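Local coordinates for protein serine protease pet (Escherichia coli, PDB 4OM9) that acts as a secreted serine protease and enterotoxin of enteroaggregative E. coli, its autotransporter passenger domain probably cleaving host alpha-fodrin, at residues 304-316 and 330-342. Residues are numbered along the deposited sequence; the frame is centred on the assembly and turned at random.
Sequences SLKENLDLGYGGF and GNNNVTFKGAGID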
ATOM      1  N   SER A 304     -31.507 -19.263 -31.175  1.00 48.40           N
ATOM      2  CA  SER A 304     -31.318 -20.706 -31.238  1.00 45.68           C
ATOM      3  C   SER A 304     -30.480 -21.146 -32.428  1.00 47.81           C
ATOM      4  O   SER A 304     -30.754 -20.762 -33.558  1.00 54.52           O
ATOM      5  CB  SER A 304     -32.665 -21.421 -31.283  1.00 52.60           C
ATOM      6  OG  SER A 304     -32.459 -22.818 -31.308  1.00 54.35           O
ATOM      7  N   LEU A 305     -29.479 -21.980 -32.166  1.00 46.85           N
ATOM      8  CA  LEU A 305     -28.593 -22.486 -33.212  1.00 47.73           C
ATOM      9  C   LEU A 305     -28.940 -23.939 -33.565  1.00 54.26           C
ATOM     10  O   LEU A 305     -28.982 -24.799 -32.667  1.00 46.97           O
ATOM     11  CB  LEU A 305     -27.132 -22.382 -32.761  1.00 44.24           C
ATOM     12  CG  LEU A 305     -26.338 -21.106 -33.045  1.00 46.62           C
ATOM     13  CD1 LEU A 305     -27.191 -19.871 -32.856  1.00 44.27           C
ATOM     14  CD2 LEU A 305     -25.104 -21.058 -32.177  1.00 42.68           C
ATOM     15  N   LYS A 306     -29.190 -24.203 -34.857  1.00 46.02           N
ATOM     16  CA  LYS A 306     -29.495 -25.552 -35.345  1.00 45.11           C
ATOM     17  C   LYS A 306     -28.244 -26.346 -35.675  1.00 45.29           C
ATOM     18  O   LYS A 306     -28.314 -27.513 -36.043  1.00 50.15           O
ATOM     19  CB  LYS A 306     -30.364 -25.505 -36.607  1.00 46.88           C
ATOM     20  CG  LYS A 306     -31.434 -24.446 -36.619  1.00 55.47           C
ATOM     21  CD  LYS A 306     -31.556 -23.825 -38.011  1.00 56.24           C
ATOM     22  CE  LYS A 306     -32.508 -24.569 -38.913  1.00 63.84           C
ATOM     23  NZ  LYS A 306     -32.634 -23.868 -40.217  1.00 71.19           N
ATOM     24  N   GLU A 307     -27.098 -25.694 -35.587  1.00 43.89           N
ATOM     25  CA  GLU A 307     -25.847 -26.302 -35.996  1.00 45.06           C
ATOM     26  C   GLU A 307     -24.740 -25.393 -35.506  1.00 42.31           C
ATOM     27  O   GLU A 307     -25.006 -24.311 -34.991  1.00 40.95           O
ATOM     28  CB  GLU A 307     -25.786 -26.469 -37.526  1.00 46.26           C
ATOM     29  CG  GLU A 307     -26.109 -25.177 -38.273  1.00 45.55           C
ATOM     30  CD  GLU A 307     -26.125 -25.322 -39.796  1.00 56.93           C
ATOM     31  OE1 GLU A 307     -26.495 -26.402 -40.311  1.00 63.90           O
ATOM     32  OE2 GLU A 307     -25.773 -24.337 -40.481  1.00 53.59           O
ATOM     33  N   ASN A 308     -23.504 -25.841 -35.664  1.00 42.37           N
ATOM     34  CA  ASN A 308     -22.362 -25.001 -35.401  1.00 40.80           C
ATOM     35  C   ASN A 308     -22.476 -23.742 -36.238  1.00 41.77           C
ATOM     36  O   ASN A 308     -22.845 -23.799 -37.411  1.00 41.26           O
ATOM     37  CB  ASN A 308     -21.071 -25.746 -35.702  1.00 41.39           C
ATOM     38  CG  ASN A 308     -20.849 -26.894 -34.755  1.00 44.06           C
ATOM     39  OD1 ASN A 308     -21.557 -27.020 -33.756  1.00 46.20           O
ATOM     40  ND2 ASN A 308     -19.873 -27.738 -35.056  1.00 42.95           N
ATOM     41  N   LEU A 309     -22.222 -22.609 -35.593  1.00 46.35           N
ATOM     42  CA  LEU A 309     -22.204 -21.326 -36.252  1.00 44.71           C
ATOM     43  C   LEU A 309     -20.778 -20.771 -36.186  1.00 44.41           C
ATOM     44  O   LEU A 309     -20.188 -20.654 -35.106  1.00 40.34           O
ATOM     45  CB  LEU A 309     -23.207 -20.355 -35.613  1.00 40.71           C
ATOM     46  CG  LEU A 309     -23.229 -18.962 -36.278  1.00 40.24           C
ATOM     47  CD1 LEU A 309     -23.862 -19.028 -37.680  1.00 39.19           C
ATOM     48  CD2 LEU A 309     -23.928 -17.926 -35.415  1.00 37.08           C
ATOM     49  N   ASP A 310     -20.227 -20.480 -37.361  1.00 41.51           N
ATOM     50  CA  ASP A 310     -18.918 -19.886 -37.492  1.00 39.57           C
ATOM     51  C   ASP A 310     -19.134 -18.575 -38.217  1.00 38.66           C
ATOM     52  O   ASP A 310     -19.484 -18.575 -39.409  1.00 38.79           O
ATOM     53  CB  ASP A 310     -17.944 -20.794 -38.264  1.00 39.90           C
ATOM     54  CG  ASP A 310     -16.499 -20.246 -38.258  1.00 45.02           C
ATOM     55  OD1 ASP A 310     -16.311 -19.036 -38.000  1.00 39.82           O
ATOM     56  OD2 ASP A 310     -15.551 -21.028 -38.511  1.00 48.68           O
ATOM     57  N   LEU A 311     -18.933 -17.474 -37.494  1.00 34.48           N
ATOM     58  CA  LEU A 311     -19.230 -16.148 -38.010  1.00 36.53           C
ATOM     59  C   LEU A 311     -18.031 -15.540 -38.702  1.00 33.89           C
ATOM     60  O   LEU A 311     -18.065 -14.378 -39.069  1.00 34.82           O
ATOM     61  CB  LEU A 311     -19.699 -15.210 -36.898  1.00 33.26           C
ATOM     62  CG  LEU A 311     -21.190 -15.084 -36.570  1.00 38.02           C
ATOM     63  CD1 LEU A 311     -21.493 -13.680 -36.078  1.00 32.44           C
ATOM     64  CD2 LEU A 311     -22.107 -15.463 -37.738  1.00 38.69           C
ATOM     65  N   GLY A 312     -16.982 -16.337 -38.881  1.00 35.92           N
ATOM     66  CA  GLY A 312     -15.741 -15.843 -39.444  1.00 35.24           C
ATOM     67  C   GLY A 312     -15.229 -14.605 -38.714  1.00 34.68           C
ATOM     68  O   GLY A 312     -14.926 -14.635 -37.519  1.00 32.27           O
ATOM     69  N   TYR A 313     -15.166 -13.492 -39.428  1.00 34.25           N
ATOM     70  CA  TYR A 313     -14.639 -12.264 -38.834  1.00 34.00           C
ATOM     71  C   TYR A 313     -15.707 -11.511 -38.041  1.00 30.69           C
ATOM     72  O   TYR A 313     -15.399 -10.599 -37.288  1.00 30.56           O
ATOM     73  CB  TYR A 313     -14.055 -11.365 -39.926  1.00 34.85           C
ATOM     74  CG  TYR A 313     -12.850 -11.941 -40.640  1.00 36.13           C
ATOM     75  CD1 TYR A 313     -11.817 -12.520 -39.930  1.00 34.83           C
ATOM     76  CD2 TYR A 313     -12.743 -11.892 -42.025  1.00 40.19           C
ATOM     77  CE1 TYR A 313     -10.705 -13.043 -40.566  1.00 37.09           C
ATOM     78  CE2 TYR A 313     -11.625 -12.411 -42.672  1.00 40.96           C
ATOM     79  CZ  TYR A 313     -10.607 -12.985 -41.925  1.00 38.55           C
ATOM     80  OH  TYR A 313      -9.484 -13.508 -42.538  1.00 46.71           O
ATOM     81  N   GLY A 314     -16.967 -11.890 -38.205  1.00 33.42           N
ATOM     82  CA  GLY A 314     -18.044 -11.305 -37.418  1.00 35.45           C
ATOM     83  C   GLY A 314     -18.146 -11.913 -36.016  1.00 33.38           C
ATOM     84  O   GLY A 314     -17.545 -12.950 -35.753  1.00 35.65           O
ATOM     85  N   GLY A 315     -18.902 -11.258 -35.133  1.00 29.93           N
ATOM     86  CA  GLY A 315     -19.233 -11.773 -33.819  1.00 30.85           C
ATOM     87  C   GLY A 315     -20.567 -11.246 -33.310  1.00 31.91           C
ATOM     88  O   GLY A 315     -21.266 -10.537 -34.036  1.00 30.00           O
ATOM     89  N   PHE A 316     -20.908 -11.572 -32.063  1.00 28.89           N
ATOM     90  CA  PHE A 316     -22.182 -11.168 -31.465  1.00 30.29           C
ATOM     91  C   PHE A 316     -22.116  -9.833 -30.747  1.00 31.63           C
ATOM     92  O   PHE A 316     -21.277  -9.624 -29.867  1.00 29.45           O
ATOM     93  CB  PHE A 316     -22.682 -12.221 -30.464  1.00 29.67           C
ATOM     94  CG  PHE A 316     -23.191 -13.487 -31.095  1.00 30.87           C
ATOM     95  CD1 PHE A 316     -23.430 -13.561 -32.459  1.00 32.54           C
ATOM     96  CD2 PHE A 316     -23.451 -14.609 -30.306  1.00 33.87           C
ATOM     97  CE1 PHE A 316     -23.913 -14.733 -33.034  1.00 35.96           C
ATOM     98  CE2 PHE A 316     -23.930 -15.793 -30.868  1.00 36.74           C
ATOM     99  CZ  PHE A 316     -24.167 -15.855 -32.231  1.00 39.77           C
ATOM    100  N   GLY A 330     -33.080 -28.595 -29.754  1.00 50.04           N
ATOM    101  CA  GLY A 330     -33.174 -29.975 -29.298  1.00 48.84           C
ATOM    102  C   GLY A 330     -32.113 -30.457 -28.318  1.00 50.50           C
ATOM    103  O   GLY A 330     -31.814 -31.645 -28.303  1.00 49.44           O
ATOM    104  N   ASN A 331     -31.543 -29.536 -27.526  1.00 47.55           N
ATOM    105  CA  ASN A 331     -30.468 -29.815 -26.548  1.00 45.37           C
ATOM    106  C   ASN A 331     -29.260 -30.481 -27.209  1.00 45.71           C
ATOM    107  O   ASN A 331     -28.528 -31.247 -26.579  1.00 45.95           O
ATOM    108  CB  ASN A 331     -30.991 -30.674 -25.373  1.00 46.26           C
ATOM    109  CG  ASN A 331     -30.022 -30.702 -24.152  1.00 46.80           C
ATOM    110  OD1 ASN A 331     -29.291 -29.741 -23.883  1.00 43.36           O
ATOM    111  ND2 ASN A 331     -30.013 -31.825 -23.430  1.00 46.28           N
ATOM    112  N   ASN A 332     -29.054 -30.175 -28.485  1.00 45.84           N
ATOM    113  CA  ASN A 332     -27.874 -30.636 -29.206  1.00 46.13           C
ATOM    114  C   ASN A 332     -26.577 -29.955 -28.765  1.00 46.53           C
ATOM    115  O   ASN A 332     -26.584 -29.022 -27.962  1.00 42.71           O
ATOM    116  CB  ASN A 332     -28.081 -30.428 -30.706  1.00 46.84           C
ATOM    117  CG  ASN A 332     -29.163 -31.332 -31.257  1.00 52.77           C
ATOM    118  OD1 ASN A 332     -28.890 -32.467 -31.625  1.00 59.41           O
ATOM    119  ND2 ASN A 332     -30.404 -30.849 -31.277  1.00 53.01           N
ATOM    120  N   ASN A 333     -25.459 -30.422 -29.304  1.00 49.32           N
ATOM    121  CA  ASN A 333     -24.180 -29.815 -28.998  1.00 50.61           C
ATOM    122  C   ASN A 333     -23.663 -28.937 -30.138  1.00 53.29           C
ATOM    123  O   ASN A 333     -23.048 -29.435 -31.076  1.00 59.22           O
ATOM    124  CB  ASN A 333     -23.169 -30.908 -28.666  1.00 51.31           C
ATOM    125  CG  ASN A 333     -23.529 -31.652 -27.405  1.00 50.18           C
ATOM    126  OD1 ASN A 333     -24.211 -31.117 -26.526  1.00 46.01           O
ATOM    127  ND2 ASN A 333     -23.083 -32.896 -27.308  1.00 54.65           N
ATOM    128  N   VAL A 334     -23.919 -27.637 -30.067  1.00 47.61           N
ATOM    129  CA  VAL A 334     -23.411 -26.721 -31.092  1.00 46.45           C
ATOM    130  C   VAL A 334     -22.402 -25.705 -30.545  1.00 42.38           C
ATOM    131  O   VAL A 334     -22.490 -25.245 -29.397  1.00 40.92           O
ATOM    132  CB  VAL A 334     -24.563 -25.956 -31.792  1.00 45.29           C
ATOM    133  CG1 VAL A 334     -25.537 -26.925 -32.423  1.00 46.22           C
ATOM    134  CG2 VAL A 334     -25.290 -25.061 -30.807  1.00 39.50           C
ATOM    135  N   THR A 335     -21.436 -25.352 -31.380  1.00 51.65           N
ATOM    136  CA  THR A 335     -20.427 -24.387 -30.987  1.00 45.42           C
ATOM    137  C   THR A 335     -20.622 -23.066 -31.711  1.00 46.45           C
ATOM    138  O   THR A 335     -21.175 -23.012 -32.813  1.00 47.56           O
ATOM    139  CB  THR A 335     -19.011 -24.923 -31.257  1.00 51.46           C
ATOM    140  OG1 THR A 335     -18.822 -25.086 -32.666  1.00 48.35           O
ATOM    141  CG2 THR A 335     -18.805 -26.283 -30.557  1.00 46.82           C
ATOM    142  N   PHE A 336     -20.197 -21.989 -31.063  1.00 47.62           N
ATOM    143  CA  PHE A 336     -20.086 -20.718 -31.743  1.00 44.42           C
ATOM    144  C   PHE A 336     -18.632 -20.308 -31.864  1.00 44.83           C
ATOM    145  O   PHE A 336     -17.825 -20.567 -30.962  1.00 44.78           O
ATOM    146  CB  PHE A 336     -20.859 -19.626 -31.022  1.00 39.79           C
ATOM    147  CG  PHE A 336     -20.607 -18.246 -31.581  1.00 37.72           C
ATOM    148  CD1 PHE A 336     -21.089 -17.896 -32.833  1.00 40.35           C
ATOM    149  CD2 PHE A 336     -19.894 -17.310 -30.852  1.00 36.65           C
ATOM    150  CE1 PHE A 336     -20.875 -16.635 -33.350  1.00 39.35           C
ATOM    151  CE2 PHE A 336     -19.664 -16.036 -31.360  1.00 37.60           C
ATOM    152  CZ  PHE A 336     -20.151 -15.697 -32.615  1.00 39.60           C
ATOM    153  N   LYS A 337     -18.310 -19.669 -32.985  1.00 42.70           N
ATOM    154  CA  LYS A 337     -16.988 -19.104 -33.209  1.00 43.73           C
ATOM    155  C   LYS A 337     -17.110 -17.799 -33.969  1.00 41.09           C
ATOM    156  O   LYS A 337     -17.942 -17.677 -34.876  1.00 43.36           O
ATOM    157  CB  LYS A 337     -16.101 -20.073 -33.984  1.00 41.81           C
ATOM    158  CG  LYS A 337     -14.708 -19.535 -34.247  1.00 44.72           C
ATOM    159  CD  LYS A 337     -13.832 -20.566 -34.932  1.00 46.00           C
ATOM    160  CE  LYS A 337     -12.426 -20.025 -35.155  1.00 53.17           C
ATOM    161  NZ  LYS A 337     -11.500 -21.084 -35.655  1.00 61.72           N
ATOM    162  N   GLY A 338     -16.277 -16.832 -33.605  1.00 38.48           N
ATOM    163  CA  GLY A 338     -16.209 -15.568 -34.320  1.00 37.50           C
ATOM    164  C   GLY A 338     -15.312 -14.537 -33.656  1.00 29.72           C
ATOM    165  O   GLY A 338     -14.353 -14.873 -32.973  1.00 29.64           O
ATOM    166  N   ALA A 339     -15.654 -13.268 -33.863  1.00 36.18           N
ATOM    167  CA  ALA A 339     -14.870 -12.130 -33.389  1.00 33.80           C
ATOM    168  C   ALA A 339     -14.938 -12.012 -31.874  1.00 32.29           C
ATOM    169  O   ALA A 339     -14.032 -11.503 -31.241  1.00 30.97           O
ATOM    170  CB  ALA A 339     -15.370 -10.857 -34.041  1.00 31.32           C
ATOM    171  N   GLY A 340     -16.025 -12.511 -31.300  1.00 35.17           N
ATOM    172  CA  GLY A 340     -16.200 -12.516 -29.863  1.00 31.94           C
ATOM    173  C   GLY A 340     -17.625 -12.155 -29.505  1.00 34.51           C
ATOM    174  O   GLY A 340     -18.540 -12.280 -30.320  1.00 34.20           O
ATOM    175  N   ILE A 341     -17.812 -11.693 -28.279  1.00 30.65           N
ATOM    176  CA  ILE A 341     -19.129 -11.324 -27.797  1.00 32.89           C
ATOM    177  C   ILE A 341     -19.025  -9.943 -27.152  1.00 34.24           C
ATOM    178  O   ILE A 341     -18.159  -9.719 -26.316  1.00 32.60           O
ATOM    179  CB  ILE A 341     -19.667 -12.361 -26.790  1.00 32.60           C
ATOM    180  CG1 ILE A 341     -19.730 -13.749 -27.436  1.00 34.18           C
ATOM    181  CG2 ILE A 341     -21.022 -11.927 -26.227  1.00 32.28           C
ATOM    182  CD1 ILE A 341     -20.256 -14.856 -26.519  1.00 35.20           C
ATOM    183  N   ASP A 342     -19.892  -9.022 -27.562  1.00 36.31           N
ATOM    184  CA  ASP A 342     -19.880  -7.651 -27.066  1.00 36.33           C
ATOM    185  C   ASP A 342     -21.262  -7.340 -26.513  1.00 37.56           C
ATOM    186  O   ASP A 342     -22.207  -7.153 -27.266  1.00 40.93           O
ATOM    187  CB  ASP A 342     -19.489  -6.673 -28.190  1.00 36.09           C
ATOM    188  CG  ASP A 342     -19.381  -5.211 -27.717  1.00 36.46           C
ATOM    189  OD1 ASP A 342     -19.452  -4.955 -26.497  1.00 34.89           O
ATOM    190  OD2 ASP A 342     -19.207  -4.304 -28.582  1.00 43.30           O
TER
HETATM  191  O   HOH W   1     -18.455 -22.904 -34.392  1.00 40.16           O
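F316 and F336 stack face to face inside the beta-helix. Their ring centroids lie 4.0 Å apart and the planes are inclined by 17°. The rings reach each other from opposed sides; chi1 of 172°, with CG anti to the backbone N, carries the F336 ring out under that of F316. L311 meets the same F336 ring at its edge, with CG in the ring plane and 3.6 Å from CE1. L309 leaves its strand in the same direction as F336, and its CD2 rests 3.8 Å from F336 CD1. W351 and F297 continue this core, F297 edge-to-face on F316. On the outer side D310 and K337 project together from neighbouring strands, D310 OD2 and K337 NZ being 5.0 Å apart, too far for a salt bridge. D310 OD1 accepts from G312 N, an Asx turn that overlaps the type II' turn L311 to G314. At the other end N308 OD1 takes T335 N at 2.9 Å, the donor standing 51° out of the carbonyl plane. V334 packs CG1 on the backbone of E307 and CG2 on L305 CB. Backbone bonds of parallel strand pairing join 309-311 to 335-337, and F316 to G340 and D342. Between these pairings A339 N bonds to G314 O. A water bridges L309 O and T335 OG1. The water and the N308 amide thus satisfy polar groups outside, while stacked rings fill the interior and backbone bonds set the register of the coils.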